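Local coordinates for phenylalanyl-tRNA synthetase beta chain (Bacteroides fragilis, PDB 3IG2), which forms, with the alpha subunit, the tetrameric ligase that uses ATP to charge tRNA(Phe) with phenylalanine, the piece here being the beta-subunit core domain, at residues K191-F196 / N200-A205. Residues are numbered along the deposited sequence; the frame is centred on the assembly and turned at random.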
ATOM      1  N   LYS B 191      -4.640 -20.577 -27.402  1.00 15.86           N
ATOM      2  CA  LYS B 191      -5.805 -21.241 -27.993  1.00 16.04           C
ATOM      3  C   LYS B 191      -6.974 -21.184 -27.010  1.00 15.64           C
ATOM      4  O   LYS B 191      -8.088 -20.829 -27.366  1.00 15.10           O
ATOM      5  CB  LYS B 191      -5.445 -22.680 -28.408  1.00 16.28           C
ATOM      6  CG  LYS B 191      -6.616 -23.654 -28.586  1.00 16.93           C
ATOM      7  CD  LYS B 191      -6.178 -24.874 -29.422  1.00 16.57           C
ATOM      8  CE  LYS B 191      -7.322 -25.861 -29.607  1.00 17.39           C
ATOM      9  NZ  LYS B 191      -6.900 -27.089 -30.365  1.00 19.07           N
HETATM   10  N   MSE B 192      -6.702 -21.474 -25.748  1.00 16.04           N
HETATM   11  CA  MSE B 192      -7.753 -21.445 -24.737  1.00 16.59           C
HETATM   12  C   MSE B 192      -8.318 -20.066 -24.410  1.00 15.92           C
HETATM   13  O   MSE B 192      -9.510 -19.936 -24.177  1.00 16.32           O
HETATM   14  CB  MSE B 192      -7.254 -22.123 -23.473  1.00 17.02           C
HETATM   15  CG  MSE B 192      -7.374 -23.594 -23.646  1.00 19.98           C
HETATM   16 SE   MSE B 192      -9.023 -24.079 -22.808  1.00 21.39          SE
HETATM   17  CE  MSE B 192      -8.056 -23.957 -21.119  1.00 15.66           C
ATOM     18  N   LEU B 193      -7.471 -19.047 -24.373  1.00 14.64           N
ATOM     19  CA  LEU B 193      -7.955 -17.685 -24.179  1.00 14.56           C
ATOM     20  C   LEU B 193      -8.928 -17.326 -25.306  1.00 14.96           C
ATOM     21  O   LEU B 193      -9.985 -16.738 -25.079  1.00 15.47           O
ATOM     22  CB  LEU B 193      -6.764 -16.711 -24.192  1.00 14.19           C
ATOM     23  CG  LEU B 193      -5.710 -16.986 -23.130  1.00 12.95           C
ATOM     24  CD1 LEU B 193      -4.501 -16.082 -23.299  1.00 12.34           C
ATOM     25  CD2 LEU B 193      -6.335 -16.812 -21.784  1.00 14.10           C
ATOM     26  N   LYS B 194      -8.542 -17.680 -26.525  1.00 15.30           N
ATOM     27  CA  LYS B 194      -9.323 -17.371 -27.709  1.00 16.09           C
ATOM     28  C   LYS B 194     -10.692 -18.037 -27.644  1.00 15.97           C
ATOM     29  O   LYS B 194     -11.716 -17.397 -27.863  1.00 15.34           O
ATOM     30  CB  LYS B 194      -8.572 -17.850 -28.940  1.00 16.01           C
ATOM     31  CG  LYS B 194      -9.317 -17.623 -30.230  1.00 17.33           C
ATOM     32  CD  LYS B 194      -9.232 -16.172 -30.650  1.00 19.98           C
ATOM     33  CE  LYS B 194      -8.001 -15.904 -31.488  1.00 19.42           C
ATOM     34  NZ  LYS B 194      -8.367 -15.072 -32.674  1.00 21.18           N
ATOM     35  N   ALA B 195     -10.700 -19.325 -27.318  1.00 16.54           N
ATOM     36  CA  ALA B 195     -11.954 -20.067 -27.257  1.00 17.01           C
ATOM     37  C   ALA B 195     -12.893 -19.473 -26.212  1.00 17.00           C
ATOM     38  O   ALA B 195     -14.096 -19.667 -26.311  1.00 17.75           O
ATOM     39  CB  ALA B 195     -11.701 -21.545 -26.977  1.00 16.95           C
ATOM     40  N   PHE B 196     -12.351 -18.741 -25.231  1.00 16.37           N
ATOM     41  CA  PHE B 196     -13.191 -18.111 -24.195  1.00 15.92           C
ATOM     42  C   PHE B 196     -13.453 -16.612 -24.353  1.00 15.90           C
ATOM     43  O   PHE B 196     -14.082 -16.005 -23.487  1.00 15.22           O
ATOM     44  CB  PHE B 196     -12.664 -18.420 -22.789  1.00 15.95           C
ATOM     45  CG  PHE B 196     -13.125 -19.749 -22.269  1.00 14.64           C
ATOM     46  CD1 PHE B 196     -14.269 -19.838 -21.471  1.00 14.76           C
ATOM     47  CD2 PHE B 196     -12.443 -20.904 -22.601  1.00 14.38           C
ATOM     48  CE1 PHE B 196     -14.708 -21.063 -21.009  1.00 13.24           C
ATOM     49  CE2 PHE B 196     -12.877 -22.148 -22.167  1.00 13.50           C
ATOM     50  CZ  PHE B 196     -14.009 -22.233 -21.371  1.00 14.04           C
ATOM     51  N   ASN B 200      -6.736 -10.879 -22.944  1.00 13.25           N
ATOM     52  CA  ASN B 200      -5.519 -10.658 -22.161  1.00 13.10           C
ATOM     53  C   ASN B 200      -4.930 -11.993 -21.767  1.00 13.10           C
ATOM     54  O   ASN B 200      -5.634 -13.005 -21.691  1.00 14.06           O
ATOM     55  CB  ASN B 200      -5.805  -9.822 -20.896  1.00 13.19           C
ATOM     56  CG  ASN B 200      -6.164  -8.369 -21.215  1.00 14.49           C
ATOM     57  OD1 ASN B 200      -5.327  -7.456 -21.116  1.00 15.50           O
ATOM     58  ND2 ASN B 200      -7.409  -8.149 -21.597  1.00 12.86           N
ATOM     59  N   GLU B 201      -3.641 -12.018 -21.521  1.00 12.35           N
ATOM     60  CA  GLU B 201      -3.038 -13.230 -20.987  1.00 12.25           C
ATOM     61  C   GLU B 201      -3.563 -13.528 -19.595  1.00 12.39           C
ATOM     62  O   GLU B 201      -3.910 -12.600 -18.849  1.00 11.06           O
ATOM     63  CB  GLU B 201      -1.526 -13.100 -20.940  1.00 11.71           C
ATOM     64  CG  GLU B 201      -0.898 -12.901 -22.303  1.00 11.08           C
ATOM     65  CD  GLU B 201       0.598 -12.948 -22.243  1.00 13.61           C
ATOM     66  OE1 GLU B 201       1.143 -13.102 -21.120  1.00 15.82           O
ATOM     67  OE2 GLU B 201       1.235 -12.836 -23.314  1.00 13.07           O
ATOM     68  N   VAL B 202      -3.609 -14.827 -19.263  1.00 12.77           N
ATOM     69  CA  VAL B 202      -4.149 -15.295 -17.985  1.00 13.51           C
ATOM     70  C   VAL B 202      -3.160 -16.235 -17.321  1.00 13.89           C
ATOM     71  O   VAL B 202      -2.676 -17.189 -17.939  1.00 14.70           O
ATOM     72  CB  VAL B 202      -5.518 -16.023 -18.139  1.00 13.79           C
ATOM     73  CG1 VAL B 202      -6.060 -16.529 -16.721  1.00 13.74           C
ATOM     74  CG2 VAL B 202      -6.528 -15.095 -18.748  1.00 13.48           C
ATOM     75  N   TYR B 203      -2.845 -15.954 -16.069  1.00 14.17           N
ATOM     76  CA  TYR B 203      -1.959 -16.816 -15.288  1.00 15.08           C
ATOM     77  C   TYR B 203      -2.877 -17.434 -14.267  1.00 15.36           C
ATOM     78  O   TYR B 203      -3.644 -16.728 -13.613  1.00 16.03           O
ATOM     79  CB  TYR B 203      -0.818 -16.000 -14.662  1.00 14.81           C
ATOM     80  CG  TYR B 203      -0.301 -15.021 -15.673  1.00 15.88           C
ATOM     81  CD1 TYR B 203      -0.298 -13.656 -15.421  1.00 16.68           C
ATOM     82  CD2 TYR B 203       0.106 -15.462 -16.939  1.00 17.60           C
ATOM     83  CE1 TYR B 203       0.128 -12.758 -16.385  1.00 16.52           C
ATOM     84  CE2 TYR B 203       0.537 -14.574 -17.901  1.00 16.49           C
ATOM     85  CZ  TYR B 203       0.543 -13.229 -17.616  1.00 16.59           C
ATOM     86  OH  TYR B 203       0.957 -12.366 -18.580  1.00 15.67           O
ATOM     87  N   TYR B 204      -2.833 -18.761 -14.191  1.00 14.61           N
ATOM     88  CA  TYR B 204      -3.818 -19.535 -13.466  1.00 13.96           C
ATOM     89  C   TYR B 204      -3.124 -20.505 -12.537  1.00 13.94           C
ATOM     90  O   TYR B 204      -2.163 -21.173 -12.939  1.00 14.50           O
ATOM     91  CB  TYR B 204      -4.708 -20.317 -14.466  1.00 13.41           C
ATOM     92  CG  TYR B 204      -5.587 -21.359 -13.841  1.00 12.56           C
ATOM     93  CD1 TYR B 204      -6.653 -20.994 -13.017  1.00 13.22           C
ATOM     94  CD2 TYR B 204      -5.373 -22.716 -14.082  1.00 13.70           C
ATOM     95  CE1 TYR B 204      -7.456 -21.936 -12.445  1.00 14.63           C
ATOM     96  CE2 TYR B 204      -6.187 -23.678 -13.518  1.00 13.85           C
ATOM     97  CZ  TYR B 204      -7.222 -23.284 -12.683  1.00 14.34           C
ATOM     98  OH  TYR B 204      -8.056 -24.233 -12.124  1.00 11.44           O
ATOM     99  N   ALA B 205      -3.630 -20.602 -11.315  1.00 13.71           N
ATOM    100  CA  ALA B 205      -3.127 -21.587 -10.337  1.00 13.18           C
ATOM    101  C   ALA B 205      -4.270 -22.449  -9.828  1.00 13.11           C
ATOM    102  O   ALA B 205      -5.377 -21.944  -9.584  1.00 13.47           O
ATOM    103  CB  ALA B 205      -2.402 -20.874  -9.143  1.00 13.40           C
TER
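Leu193 faces Glu201 where helical residues 191-195 pass strand residues 200-205, the two axes 9.1 Å apart at their closest and their directions 114° from one another. No hydrogen bond spans the gap, and Leu193 alone reaches across from the helix. Its CG lies anti to the carbonyl carbon (chi1 -59°), and the isobutyl group then forks over the start of the strand. On one branch, CD2 of Leu193 meets CG2 of Val202 at 3.5 Å, a tight fit for two methyls. On the other, CD1 of Leu193 rests against backbone, 3.7 Å from O of Asn200 and 4.0 Å from CA of Glu201. Helix 190-195 lies on the connection between strands 181-188 and 200-207, antiparallel neighbours in the mixed sheet of this class II synthetase-like core. Val188, from the first of those strands, touches both Leu193 and Val202, and Val124 from a loop also packs on Leu193. With its CB directed away from the helix, Glu201 takes a hydrogen bond from Tyr203, OH of Tyr203 to OE1 of Glu201 at 2.7 Å. The hydroxyl comes in on the anti side of the carboxylate, 23° out of its plane, and Lys122 adds a long, weak ion pair to OE1.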